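Local coordinates for H/ACA ribonucleoprotein complex non-core subunit NAF1 (Saccharomyces cerevisiae, PDB 2V3M) that acts as an assembly factor for box H/ACA snoRNPs, binding RNA and associating with the maturing particle until GAR1 takes its place, at residues K37-N42 with N96-L101; S61-E66 with G72-V77; E76-G79 with P84-R87. All blocks are in the same frame, centred on the assembly; numbering follows the deposited sequence.

Contact 1 of 3, residues K37-N42 with N96-L101. With SO4 (sulfate ion), chain G.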
ATOM      1  N   LYS A  37      -2.220  -5.326  -6.013  1.00 26.82           N
ATOM      2  CA  LYS A  37      -1.079  -4.482  -6.354  1.00 27.01           C
ATOM      3  C   LYS A  37       0.087  -4.496  -5.391  1.00 27.70           C
ATOM      4  O   LYS A  37       1.169  -4.217  -5.795  1.00 27.59           O
ATOM      5  CB  LYS A  37      -1.532  -3.098  -6.569  1.00 27.41           C
ATOM      6  CG  LYS A  37      -2.327  -2.978  -7.874  1.00 28.47           C
ATOM      7  CD  LYS A  37      -1.443  -3.045  -9.064  1.00 29.19           C
ATOM      8  CE  LYS A  37      -2.115  -2.438 -10.271  1.00 32.06           C
ATOM      9  NZ  LYS A  37      -1.201  -2.593 -11.497  1.00 32.13           N
ATOM     10  N   SER A  38      -0.121  -4.903  -4.139  1.00 28.45           N
ATOM     11  CA  SER A  38       0.929  -4.824  -3.175  1.00 28.64           C
ATOM     12  C   SER A  38       0.828  -5.753  -1.934  1.00 28.80           C
ATOM     13  O   SER A  38      -0.244  -6.148  -1.514  1.00 29.43           O
ATOM     14  CB  SER A  38       1.033  -3.402  -2.699  1.00 28.45           C
ATOM     15  OG  SER A  38       2.316  -3.265  -2.162  1.00 28.25           O
ATOM     16  N   ALA A  39       1.988  -6.090  -1.353  1.00 28.35           N
ATOM     17  CA  ALA A  39       2.039  -6.969  -0.205  1.00 26.65           C
ATOM     18  C   ALA A  39       3.245  -6.634   0.609  1.00 25.93           C
ATOM     19  O   ALA A  39       4.388  -6.968   0.252  1.00 25.99           O
ATOM     20  CB  ALA A  39       2.054  -8.415  -0.650  1.00 25.99           C
ATOM     21  N   PHE A  40       2.979  -5.929   1.696  1.00 25.64           N
ATOM     22  CA  PHE A  40       4.023  -5.651   2.702  1.00 25.51           C
ATOM     23  C   PHE A  40       3.430  -5.759   4.102  1.00 26.19           C
ATOM     24  O   PHE A  40       2.247  -5.433   4.337  1.00 27.40           O
ATOM     25  CB  PHE A  40       4.599  -4.286   2.465  1.00 24.18           C
ATOM     26  CG  PHE A  40       3.596  -3.213   2.624  1.00 23.76           C
ATOM     27  CD1 PHE A  40       3.455  -2.534   3.847  1.00 23.20           C
ATOM     28  CD2 PHE A  40       2.745  -2.914   1.614  1.00 22.32           C
ATOM     29  CE1 PHE A  40       2.457  -1.575   4.023  1.00 21.16           C
ATOM     30  CE2 PHE A  40       1.808  -1.949   1.759  1.00 22.41           C
ATOM     31  CZ  PHE A  40       1.670  -1.273   2.992  1.00 22.65           C
ATOM     32  N   GLU A  41       4.227  -6.269   4.996  1.00 26.61           N
ATOM     33  CA  GLU A  41       3.898  -6.337   6.391  1.00 27.72           C
ATOM     34  C   GLU A  41       2.569  -6.920   6.639  1.00 27.62           C
ATOM     35  O   GLU A  41       1.737  -6.305   7.248  1.00 27.75           O
ATOM     36  CB  GLU A  41       4.009  -4.972   7.038  1.00 27.43           C
ATOM     37  CG  GLU A  41       5.402  -4.820   7.712  1.00 30.22           C
ATOM     38  CD  GLU A  41       5.545  -3.455   8.379  1.00 31.57           C
ATOM     39  OE1 GLU A  41       6.215  -3.360   9.442  1.00 32.01           O
ATOM     40  OE2 GLU A  41       4.952  -2.495   7.820  1.00 31.70           O
ATOM     41  N   ASN A  42       2.382  -8.125   6.154  1.00 28.11           N
ATOM     42  CA  ASN A  42       1.091  -8.774   6.260  1.00 28.64           C
ATOM     43  C   ASN A  42      -0.053  -7.933   5.756  1.00 29.13           C
ATOM     44  O   ASN A  42      -1.206  -8.356   5.944  1.00 30.72           O
ATOM     45  CB  ASN A  42       0.773  -9.238   7.672  1.00 28.44           C
ATOM     46  CG  ASN A  42       1.672 -10.334   8.145  1.00 30.76           C
ATOM     47  OD1 ASN A  42       2.008 -11.295   7.432  1.00 33.65           O
ATOM     48  ND2 ASN A  42       2.061 -10.214   9.377  1.00 33.26           N
ATOM     49  N   ASN A  96       1.940 -17.974   5.562  1.00 31.30           N
ATOM     50  CA  ASN A  96       2.092 -18.805   4.377  1.00 30.52           C
ATOM     51  C   ASN A  96       1.248 -18.276   3.198  1.00 30.12           C
ATOM     52  O   ASN A  96       1.632 -18.370   2.006  1.00 30.36           O
ATOM     53  CB  ASN A  96       1.790 -20.259   4.690  1.00 30.37           C
ATOM     54  CG  ASN A  96       2.920 -20.936   5.457  1.00 31.36           C
ATOM     55  OD1 ASN A  96       2.919 -22.160   5.632  1.00 31.92           O
ATOM     56  ND2 ASN A  96       3.909 -20.148   5.911  1.00 31.65           N
ATOM     57  N   LEU A  97       0.117 -17.682   3.542  1.00 29.04           N
ATOM     58  CA  LEU A  97      -0.812 -17.191   2.561  1.00 27.86           C
ATOM     59  C   LEU A  97      -0.289 -15.880   2.004  1.00 27.84           C
ATOM     60  O   LEU A  97      -0.348 -15.644   0.789  1.00 28.08           O
ATOM     61  CB  LEU A  97      -2.205 -17.051   3.198  1.00 27.21           C
ATOM     62  CG  LEU A  97      -3.193 -16.431   2.230  1.00 27.28           C
ATOM     63  CD1 LEU A  97      -3.487 -17.379   1.106  1.00 24.61           C
ATOM     64  CD2 LEU A  97      -4.486 -15.926   2.899  1.00 27.26           C
ATOM     65  N   PHE A  98       0.217 -15.050   2.908  1.00 27.55           N
ATOM     66  CA  PHE A  98       0.883 -13.800   2.573  1.00 27.41           C
ATOM     67  C   PHE A  98       1.986 -13.981   1.535  1.00 27.39           C
ATOM     68  O   PHE A  98       1.963 -13.303   0.537  1.00 27.37           O
ATOM     69  CB  PHE A  98       1.431 -13.101   3.845  1.00 27.04           C
ATOM     70  CG  PHE A  98       2.195 -11.814   3.554  1.00 26.07           C
ATOM     71  CD1 PHE A  98       1.511 -10.645   3.301  1.00 24.24           C
ATOM     72  CD2 PHE A  98       3.597 -11.814   3.460  1.00 26.11           C
ATOM     73  CE1 PHE A  98       2.178  -9.499   3.011  1.00 25.45           C
ATOM     74  CE2 PHE A  98       4.286 -10.647   3.147  1.00 25.15           C
ATOM     75  CZ  PHE A  98       3.584  -9.493   2.939  1.00 26.19           C
ATOM     76  N   ASP A  99       2.920 -14.884   1.795  1.00 27.84           N
ATOM     77  CA  ASP A  99       3.991 -15.233   0.859  1.00 28.61           C
ATOM     78  C   ASP A  99       3.522 -15.723  -0.498  1.00 28.79           C
ATOM     79  O   ASP A  99       4.132 -15.431  -1.534  1.00 28.69           O
ATOM     80  CB  ASP A  99       4.931 -16.259   1.520  1.00 28.27           C
ATOM     81  CG  ASP A  99       5.713 -15.640   2.712  1.00 29.16           C
ATOM     82  OD1 ASP A  99       5.995 -14.389   2.696  1.00 30.07           O
ATOM     83  OD2 ASP A  99       6.033 -16.384   3.681  1.00 29.62           O
ATOM     84  N   GLU A 100       2.409 -16.436  -0.477  1.00 29.34           N
ATOM     85  CA  GLU A 100       1.814 -16.902  -1.708  1.00 30.51           C
ATOM     86  C   GLU A 100       1.195 -15.764  -2.490  1.00 29.34           C
ATOM     87  O   GLU A 100       1.268 -15.726  -3.691  1.00 30.25           O
ATOM     88  CB  GLU A 100       0.810 -17.986  -1.440  1.00 30.08           C
ATOM     89  CG  GLU A 100       0.399 -18.726  -2.744  1.00 34.42           C
ATOM     90  CD  GLU A 100      -0.981 -19.541  -2.634  1.00 36.47           C
ATOM     91  OE1 GLU A 100      -1.664 -19.635  -3.705  1.00 38.78           O
ATOM     92  OE2 GLU A 100      -1.378 -20.037  -1.500  1.00 39.38           O
ATOM     93  N   LEU A 101       0.593 -14.814  -1.815  1.00 28.86           N
ATOM     94  CA  LEU A 101       0.002 -13.699  -2.516  1.00 28.10           C
ATOM     95  C   LEU A 101       1.043 -12.713  -2.967  1.00 28.58           C
ATOM     96  O   LEU A 101       0.954 -12.297  -4.098  1.00 29.42           O
ATOM     97  CB  LEU A 101      -0.995 -13.023  -1.626  1.00 27.50           C
ATOM     98  CG  LEU A 101      -2.173 -13.896  -1.151  1.00 27.25           C
ATOM     99  CD1 LEU A 101      -3.017 -13.034  -0.160  1.00 25.13           C
ATOM    100  CD2 LEU A 101      -3.142 -14.427  -2.268  1.00 25.51           C
TER
HETATM  101  S   SO4 G1221       7.145  -7.389   4.152  1.00110.08           S
HETATM  102  O1  SO4 G1221       7.109  -6.046   4.740  1.00111.06           O
HETATM  103  O2  SO4 G1221       6.905  -7.315   2.701  1.00109.44           O
HETATM  104  O3  SO4 G1221       8.425  -8.037   4.382  1.00109.85           O
HETATM  105  O4  SO4 G1221       6.150  -8.191   4.868  1.00111.65           O
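Sulfate oxygen O4 accepts the backbone N-H of E41 at 2.7 Å, a bond bent to 139° at the hydrogen, and sits 3.5 Å from F98 CZ, so the anion bridges the two segments. The ion is probably a remnant of the crystallisation liquor. The setting is the tight beta-hairpin turn between strands 30-40 and 43-48 of the Gar1-like domain, against which helix 95-102 is laid through one aromatic residue. E41 and N42 form that turn, and both have positive phi, the left-handed region of the backbone. F98 CG lies anti to its own backbone N (chi1 177°), which carries the ring out from the helix and into the turn. There N42 N sits over one ring face, 3.4 Å from F98 CE1, while F40 N meets the ring's edge near its plane. A39 supplies the apolar part: its CB is 3.8 Å from F98 CE1. The ring thus lies on main-chain atoms of four successive residues, A39 to N42, as well as on the A39 methyl group. With an alanine in place of F98, the turn would probably lose the ring surface beneath N42 N, and a gap would open between A39 and the helix. Just past the turn, on strand 43-48, I44 touches both A39 and F98, and L90 also packs on F98 while its backbone bonds to that of N42. Away from the helix, the turn and its strand meet the second subunit: E41 OE2 is hydrogen-bonded to H47 ND1 of that chain, and S38 OG to its S38 OG. The N42 side chain turns back to the helix, its amide plane 82° from the F98 ring and OD1 3.9 Å from F98 CG.

Contact 2 of 3, residues S61-E66 with G72-V77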
ATOM      1  N   SER A  61     -16.517  -8.094   3.641  1.00 37.39           N
ATOM      2  CA  SER A  61     -16.659  -8.707   2.293  1.00 36.39           C
ATOM      3  C   SER A  61     -15.379  -9.474   2.153  1.00 34.49           C
ATOM      4  O   SER A  61     -14.314  -8.921   2.608  1.00 35.86           O
ATOM      5  CB  SER A  61     -16.662  -7.580   1.215  1.00 37.09           C
ATOM      6  OG  SER A  61     -17.069  -6.288   1.770  1.00 38.63           O
ATOM      7  N   ILE A  62     -15.433 -10.653   1.526  1.00 31.54           N
ATOM      8  CA  ILE A  62     -14.188 -11.441   1.334  1.00 30.07           C
ATOM      9  C   ILE A  62     -13.620 -11.357  -0.074  1.00 29.61           C
ATOM     10  O   ILE A  62     -14.341 -11.657  -1.046  1.00 28.70           O
ATOM     11  CB  ILE A  62     -14.404 -12.916   1.465  1.00 30.07           C
ATOM     12  CG1 ILE A  62     -15.320 -13.372   2.633  1.00 29.97           C
ATOM     13  CG2 ILE A  62     -13.070 -13.608   1.473  1.00 29.27           C
ATOM     14  CD1 ILE A  62     -15.529 -12.443   3.759  1.00 31.75           C
ATOM     15  N   PHE A  63     -12.334 -11.003  -0.173  1.00 29.09           N
ATOM     16  CA  PHE A  63     -11.621 -10.955  -1.423  1.00 28.42           C
ATOM     17  C   PHE A  63     -10.998 -12.309  -1.718  1.00 28.30           C
ATOM     18  O   PHE A  63     -10.573 -13.001  -0.778  1.00 28.93           O
ATOM     19  CB  PHE A  63     -10.557  -9.913  -1.276  1.00 28.23           C
ATOM     20  CG  PHE A  63     -11.093  -8.545  -1.132  1.00 29.29           C
ATOM     21  CD1 PHE A  63     -11.494  -8.076   0.108  1.00 30.34           C
ATOM     22  CD2 PHE A  63     -11.155  -7.669  -2.216  1.00 29.56           C
ATOM     23  CE1 PHE A  63     -11.985  -6.749   0.234  1.00 31.66           C
ATOM     24  CE2 PHE A  63     -11.642  -6.381  -2.088  1.00 28.81           C
ATOM     25  CZ  PHE A  63     -12.065  -5.925  -0.891  1.00 30.24           C
ATOM     26  N   CYS A  64     -10.911 -12.646  -3.001  1.00 27.26           N
ATOM     27  CA  CYS A  64     -10.205 -13.852  -3.499  1.00 27.00           C
ATOM     28  C   CYS A  64      -9.640 -13.613  -4.891  1.00 26.60           C
ATOM     29  O   CYS A  64      -9.972 -12.636  -5.487  1.00 26.86           O
ATOM     30  CB  CYS A  64     -11.167 -15.032  -3.587  1.00 26.84           C
ATOM     31  SG  CYS A  64     -12.658 -14.773  -4.703  1.00 26.95           S
ATOM     32  N   LEU A  65      -8.805 -14.501  -5.382  1.00 25.97           N
ATOM     33  CA  LEU A  65      -8.304 -14.416  -6.712  1.00 25.89           C
ATOM     34  C   LEU A  65      -9.350 -15.088  -7.581  1.00 25.68           C
ATOM     35  O   LEU A  65     -10.297 -15.573  -7.043  1.00 27.26           O
ATOM     36  CB  LEU A  65      -6.927 -15.102  -6.762  1.00 25.72           C
ATOM     37  CG  LEU A  65      -5.705 -14.224  -6.382  1.00 25.94           C
ATOM     38  CD1 LEU A  65      -6.050 -12.824  -5.980  1.00 22.11           C
ATOM     39  CD2 LEU A  65      -4.885 -14.895  -5.358  1.00 28.03           C
ATOM     40  N   GLU A  66      -9.174 -15.131  -8.893  1.00 25.32           N
ATOM     41  CA  GLU A  66     -10.021 -15.903  -9.815  1.00 24.05           C
ATOM     42  C   GLU A  66     -10.033 -17.369  -9.527  1.00 23.87           C
ATOM     43  O   GLU A  66     -10.979 -18.052  -9.863  1.00 23.57           O
ATOM     44  CB  GLU A  66      -9.548 -15.690 -11.234  1.00 23.71           C
ATOM     45  CG  GLU A  66     -10.590 -15.881 -12.232  1.00 24.90           C
ATOM     46  CD  GLU A  66     -10.204 -15.339 -13.585  1.00 26.36           C
ATOM     47  OE1 GLU A  66     -11.083 -15.235 -14.425  1.00 25.52           O
ATOM     48  OE2 GLU A  66      -9.023 -14.998 -13.813  1.00 30.42           O
ATOM     49  N   GLY A  72      -8.700 -12.407   1.903  1.00 30.06           N
ATOM     50  CA  GLY A  72      -9.124 -12.160   3.291  1.00 29.06           C
ATOM     51  C   GLY A  72     -10.154 -11.022   3.323  1.00 29.40           C
ATOM     52  O   GLY A  72     -10.879 -10.695   2.358  1.00 29.54           O
HETATM   53  N   MSE A  73     -10.283 -10.420   4.483  1.00 29.51           N
HETATM   54  CA  MSE A  73     -11.469  -9.604   4.712  1.00 28.03           C
HETATM   55  C   MSE A  73     -11.080  -8.174   4.716  1.00 28.32           C
HETATM   56  O   MSE A  73      -9.968  -7.809   5.155  1.00 28.87           O
HETATM   57  CB  MSE A  73     -11.927  -9.846   6.052  1.00 27.05           C
HETATM   58  CG  MSE A  73     -13.301  -9.493   6.151  1.00 28.15           C
HETATM   59 SE   MSE A  73     -13.566 -11.332   6.463  0.50 30.02          SE
HETATM   60  CE  MSE A  73     -14.830 -11.503   7.837  1.00 26.36           C
ATOM     61  N   LEU A  74     -11.966  -7.315   4.247  1.00 27.69           N
ATOM     62  CA  LEU A  74     -11.593  -5.880   4.092  1.00 26.53           C
ATOM     63  C   LEU A  74     -11.190  -5.204   5.401  1.00 26.80           C
ATOM     64  O   LEU A  74     -11.818  -5.339   6.444  1.00 27.10           O
ATOM     65  CB  LEU A  74     -12.773  -5.086   3.592  1.00 26.33           C
ATOM     66  CG  LEU A  74     -12.535  -3.582   3.419  1.00 24.62           C
ATOM     67  CD1 LEU A  74     -11.575  -3.397   2.265  1.00 22.15           C
ATOM     68  CD2 LEU A  74     -13.741  -2.922   2.982  1.00 21.44           C
ATOM     69  N   THR A  75     -10.135  -4.448   5.402  1.00 26.65           N
ATOM     70  CA  THR A  75      -9.703  -3.943   6.688  1.00 26.07           C
ATOM     71  C   THR A  75      -9.797  -2.461   6.621  1.00 25.87           C
ATOM     72  O   THR A  75     -10.242  -1.806   7.533  1.00 25.11           O
ATOM     73  CB  THR A  75      -8.216  -4.191   6.956  1.00 26.82           C
ATOM     74  OG1 THR A  75      -7.921  -5.581   6.889  1.00 29.28           O
ATOM     75  CG2 THR A  75      -7.838  -3.733   8.366  1.00 25.30           C
ATOM     76  N   GLU A  76      -9.314  -1.914   5.521  1.00 25.94           N
ATOM     77  CA  GLU A  76      -9.440  -0.506   5.297  1.00 25.19           C
ATOM     78  C   GLU A  76      -9.568  -0.086   3.841  1.00 25.61           C
ATOM     79  O   GLU A  76      -8.928  -0.648   2.904  1.00 25.30           O
ATOM     80  CB  GLU A  76      -8.229   0.158   5.840  1.00 24.84           C
ATOM     81  CG  GLU A  76      -8.258   1.618   5.804  1.00 23.77           C
ATOM     82  CD  GLU A  76      -6.891   2.288   6.195  1.00 28.78           C
ATOM     83  OE1 GLU A  76      -5.855   1.615   6.376  1.00 33.73           O
ATOM     84  OE2 GLU A  76      -6.758   3.533   6.318  1.00 27.68           O
ATOM     85  N   VAL A  77     -10.389   0.931   3.657  1.00 24.67           N
ATOM     86  CA  VAL A  77     -10.573   1.532   2.367  1.00 24.45           C
ATOM     87  C   VAL A  77      -9.851   2.853   2.425  1.00 25.32           C
ATOM     88  O   VAL A  77     -10.134   3.698   3.269  1.00 26.13           O
ATOM     89  CB  VAL A  77     -12.053   1.852   2.057  1.00 23.78           C
ATOM     90  CG1 VAL A  77     -12.155   2.543   0.690  1.00 21.16           C
ATOM     91  CG2 VAL A  77     -12.900   0.549   2.180  1.00 23.95           C
TER
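The beta hairpin of strands 62-65 and 70-73 forms one border of the antiparallel sheet in this Gar1-like domain, and the contact follows it to the point where the second strand departs. F63 and G72 are its hydrogen-bonded pair. F63 N donates to G72 O at 2.9 Å and 168°, lying in the carbonyl plane, whereas the return bond from G72 N to F63 O is weak at 3.3 Å. Next comes the non-hydrogen-bonded pair of I62 and M73, with CA atoms 4.7 Å apart; beyond it L74 N donates to S61 O at 3.3 Å, which extends the pairing by one residue. G72 has positive phi (154°), and a beta carbon there would be driven against the carbonyl oxygen of the residue before it. The I62 and M73 side chains share one face of the sheet, where I62 CD1 meets the selenium of M73, modelled as selenomethionine, at 3.5 Å; P16 and L18 also pack on M73. F63 lies on the other face, buried, where it packs against I71 and I88. Its CG stands beside the backbone N, anti to the carbonyl carbon (chi1 -67°), and this turns the ring's edge to the opposite strand. On the other flank of S61-E66, toward the middle of the sheet, strand 108-112 takes up backbone bonds with I62 and C64. Past M73 the chain bends away into a classic beta bulge, T75 and E76 both facing R87. Along the F63 edge, near the ring plane, CD1 lies 3.5 Å from G72 O and CE1 3.8 Å from L74 CB.

Contact 3 of 3, residues E76-G79 with P84-R87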
ATOM      1  N   GLU A  76      -9.314  -1.914   5.521  1.00 25.94           N
ATOM      2  CA  GLU A  76      -9.440  -0.506   5.297  1.00 25.19           C
ATOM      3  C   GLU A  76      -9.568  -0.086   3.841  1.00 25.61           C
ATOM      4  O   GLU A  76      -8.928  -0.648   2.904  1.00 25.30           O
ATOM      5  CB  GLU A  76      -8.229   0.158   5.840  1.00 24.84           C
ATOM      6  CG  GLU A  76      -8.258   1.618   5.804  1.00 23.77           C
ATOM      7  CD  GLU A  76      -6.891   2.288   6.195  1.00 28.78           C
ATOM      8  OE1 GLU A  76      -5.855   1.615   6.376  1.00 33.73           O
ATOM      9  OE2 GLU A  76      -6.758   3.533   6.318  1.00 27.68           O
ATOM     10  N   VAL A  77     -10.389   0.931   3.657  1.00 24.67           N
ATOM     11  CA  VAL A  77     -10.573   1.532   2.367  1.00 24.45           C
ATOM     12  C   VAL A  77      -9.851   2.853   2.425  1.00 25.32           C
ATOM     13  O   VAL A  77     -10.134   3.698   3.269  1.00 26.13           O
ATOM     14  CB  VAL A  77     -12.053   1.852   2.057  1.00 23.78           C
ATOM     15  CG1 VAL A  77     -12.155   2.543   0.690  1.00 21.16           C
ATOM     16  CG2 VAL A  77     -12.900   0.549   2.180  1.00 23.95           C
ATOM     17  N   PHE A  78      -8.924   3.093   1.521  1.00 24.83           N
ATOM     18  CA  PHE A  78      -8.338   4.428   1.430  1.00 24.20           C
ATOM     19  C   PHE A  78      -8.026   4.856  -0.027  1.00 25.85           C
ATOM     20  O   PHE A  78      -8.353   4.138  -0.935  1.00 26.59           O
ATOM     21  CB  PHE A  78      -7.016   4.425   2.191  1.00 23.87           C
ATOM     22  CG  PHE A  78      -5.928   3.532   1.570  1.00 21.80           C
ATOM     23  CD1 PHE A  78      -5.943   2.139   1.742  1.00 20.88           C
ATOM     24  CD2 PHE A  78      -4.855   4.071   0.901  1.00 20.73           C
ATOM     25  CE1 PHE A  78      -5.002   1.278   1.217  1.00 18.76           C
ATOM     26  CE2 PHE A  78      -3.875   3.213   0.332  1.00 19.94           C
ATOM     27  CZ  PHE A  78      -3.966   1.797   0.496  1.00 21.60           C
ATOM     28  N   GLY A  79      -7.264   5.936  -0.272  1.00 25.86           N
ATOM     29  CA  GLY A  79      -7.128   6.467  -1.617  1.00 25.70           C
ATOM     30  C   GLY A  79      -8.307   7.372  -1.897  1.00 26.79           C
ATOM     31  O   GLY A  79      -9.136   7.585  -1.015  1.00 27.29           O
ATOM     32  N   PRO A  84     -10.449   3.810  -5.321  1.00 29.96           N
ATOM     33  CA  PRO A  84     -10.072   3.509  -3.983  1.00 28.14           C
ATOM     34  C   PRO A  84      -8.923   2.502  -3.954  1.00 26.77           C
ATOM     35  O   PRO A  84      -8.604   1.921  -4.921  1.00 28.50           O
ATOM     36  CB  PRO A  84     -11.372   2.904  -3.438  1.00 27.99           C
ATOM     37  CG  PRO A  84     -12.383   3.405  -4.221  1.00 28.39           C
ATOM     38  CD  PRO A  84     -11.857   3.513  -5.562  1.00 29.74           C
ATOM     39  N   PHE A  85      -8.331   2.267  -2.821  1.00 25.60           N
ATOM     40  CA  PHE A  85      -7.438   1.137  -2.585  1.00 25.51           C
ATOM     41  C   PHE A  85      -7.963   0.415  -1.394  1.00 26.31           C
ATOM     42  O   PHE A  85      -8.392   1.089  -0.437  1.00 26.98           O
ATOM     43  CB  PHE A  85      -6.086   1.588  -2.102  1.00 25.41           C
ATOM     44  CG  PHE A  85      -5.247   2.247  -3.145  1.00 23.06           C
ATOM     45  CD1 PHE A  85      -5.076   3.612  -3.130  1.00 24.42           C
ATOM     46  CD2 PHE A  85      -4.612   1.528  -4.095  1.00 22.47           C
ATOM     47  CE1 PHE A  85      -4.276   4.267  -4.093  1.00 24.10           C
ATOM     48  CE2 PHE A  85      -3.849   2.149  -5.095  1.00 24.45           C
ATOM     49  CZ  PHE A  85      -3.656   3.504  -5.108  1.00 23.71           C
ATOM     50  N   TYR A  86      -7.922  -0.922  -1.435  1.00 26.06           N
ATOM     51  CA  TYR A  86      -8.449  -1.686  -0.364  1.00 26.33           C
ATOM     52  C   TYR A  86      -7.283  -2.290   0.359  1.00 27.37           C
ATOM     53  O   TYR A  86      -6.336  -2.762  -0.259  1.00 29.07           O
ATOM     54  CB  TYR A  86      -9.323  -2.728  -0.934  1.00 25.36           C
ATOM     55  CG  TYR A  86     -10.448  -2.167  -1.711  1.00 25.36           C
ATOM     56  CD1 TYR A  86     -10.730  -2.615  -3.005  1.00 23.62           C
ATOM     57  CD2 TYR A  86     -11.238  -1.164  -1.184  1.00 25.06           C
ATOM     58  CE1 TYR A  86     -11.791  -2.084  -3.748  1.00 23.64           C
ATOM     59  CE2 TYR A  86     -12.325  -0.679  -1.870  1.00 26.32           C
ATOM     60  CZ  TYR A  86     -12.604  -1.124  -3.174  1.00 25.34           C
ATOM     61  OH  TYR A  86     -13.705  -0.581  -3.854  1.00 25.17           O
ATOM     62  N   ARG A  87      -7.293  -2.238   1.675  1.00 27.90           N
ATOM     63  CA  ARG A  87      -6.233  -2.905   2.427  1.00 28.05           C
ATOM     64  C   ARG A  87      -6.765  -4.055   3.260  1.00 28.80           C
ATOM     65  O   ARG A  87      -7.742  -3.865   4.070  1.00 29.56           O
ATOM     66  CB  ARG A  87      -5.604  -1.868   3.284  1.00 27.99           C
ATOM     67  CG  ARG A  87      -4.398  -2.276   4.092  1.00 26.90           C
ATOM     68  CD  ARG A  87      -4.174  -1.097   5.113  1.00 25.87           C
ATOM     69  NE  ARG A  87      -3.950  -1.668   6.402  1.00 26.99           N
ATOM     70  CZ  ARG A  87      -4.498  -1.302   7.550  1.00 27.02           C
ATOM     71  NH1 ARG A  87      -5.324  -0.286   7.666  1.00 24.39           N
ATOM     72  NH2 ARG A  87      -4.148  -1.949   8.650  1.00 33.46           N
TER
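This is an antiparallel strand pairing at the border of the sheet, where strand 76-78 lies outermost within the chain and strand 85-89 joins it to the rest. The short axes approach to 4.8 Å at 156° between their directions. Four backbone bonds hold the register: E76 and R87 exchange two, and F78 and F85 exchange two more, F78 N to F85 O at 2.9 Å and F85 N to F78 O at 2.7 Å. V77 and Y86 between them form a non-hydrogen-bonded pair; their side chains run side by side, with V77 CG1 at the edge of the Y86 ring, 4.1 Å from CE2. The two strands make a beta hairpin whose other face carries E76, F78, F85 and R87. With F78 CG between its backbone N and carbonyl carbon (chi1 66°), the ring is laid across the partner strand, one face under F85 CB, a CH-pi contact 3.5 Å from the F78 centroid. The F78 and F85 rings are near parallel, 24° apart, but slid until they barely overlap. E76 OE1 and R87 NH1 form a salt bridge with the carboxylate nearly perpendicular to the guanidinium; the modelled separation is doubtfully short. Each of these charged groups has a second partner: R87 NE bonds N43 OD1, and E76 OE2 takes the N-H of G79 of the second subunit. F78 stacks on F78 of that subunit, and F85 meets its F40 with the rings steeply inclined. At the turn end, G79 CA touches the F85 ring edge, 3.8 Å from CD1.

Overall arrangement
Along the chain, contacts 2 and 3 both fall within the loop closed by contact 1, and contact 3 begins where contact 2 ends, sharing E76 and V77. All three reach the same antiparallel sheet. The centres of contacts 2 and 3 are about 11 Å apart; a probable hydrogen bond from T75 N to R87 O and packing of F63 and L74 on Y86 join them. Contact 1 lies about 13 Å from contact 2, centre to centre, touching it through L101 and L65, and about 16 Å from contact 3, untouched. Contacts 1 and 3 both meet the second subunit, so the hairpin turn and strand 76-78 contribute to the interface between the copies in this crystal assembly.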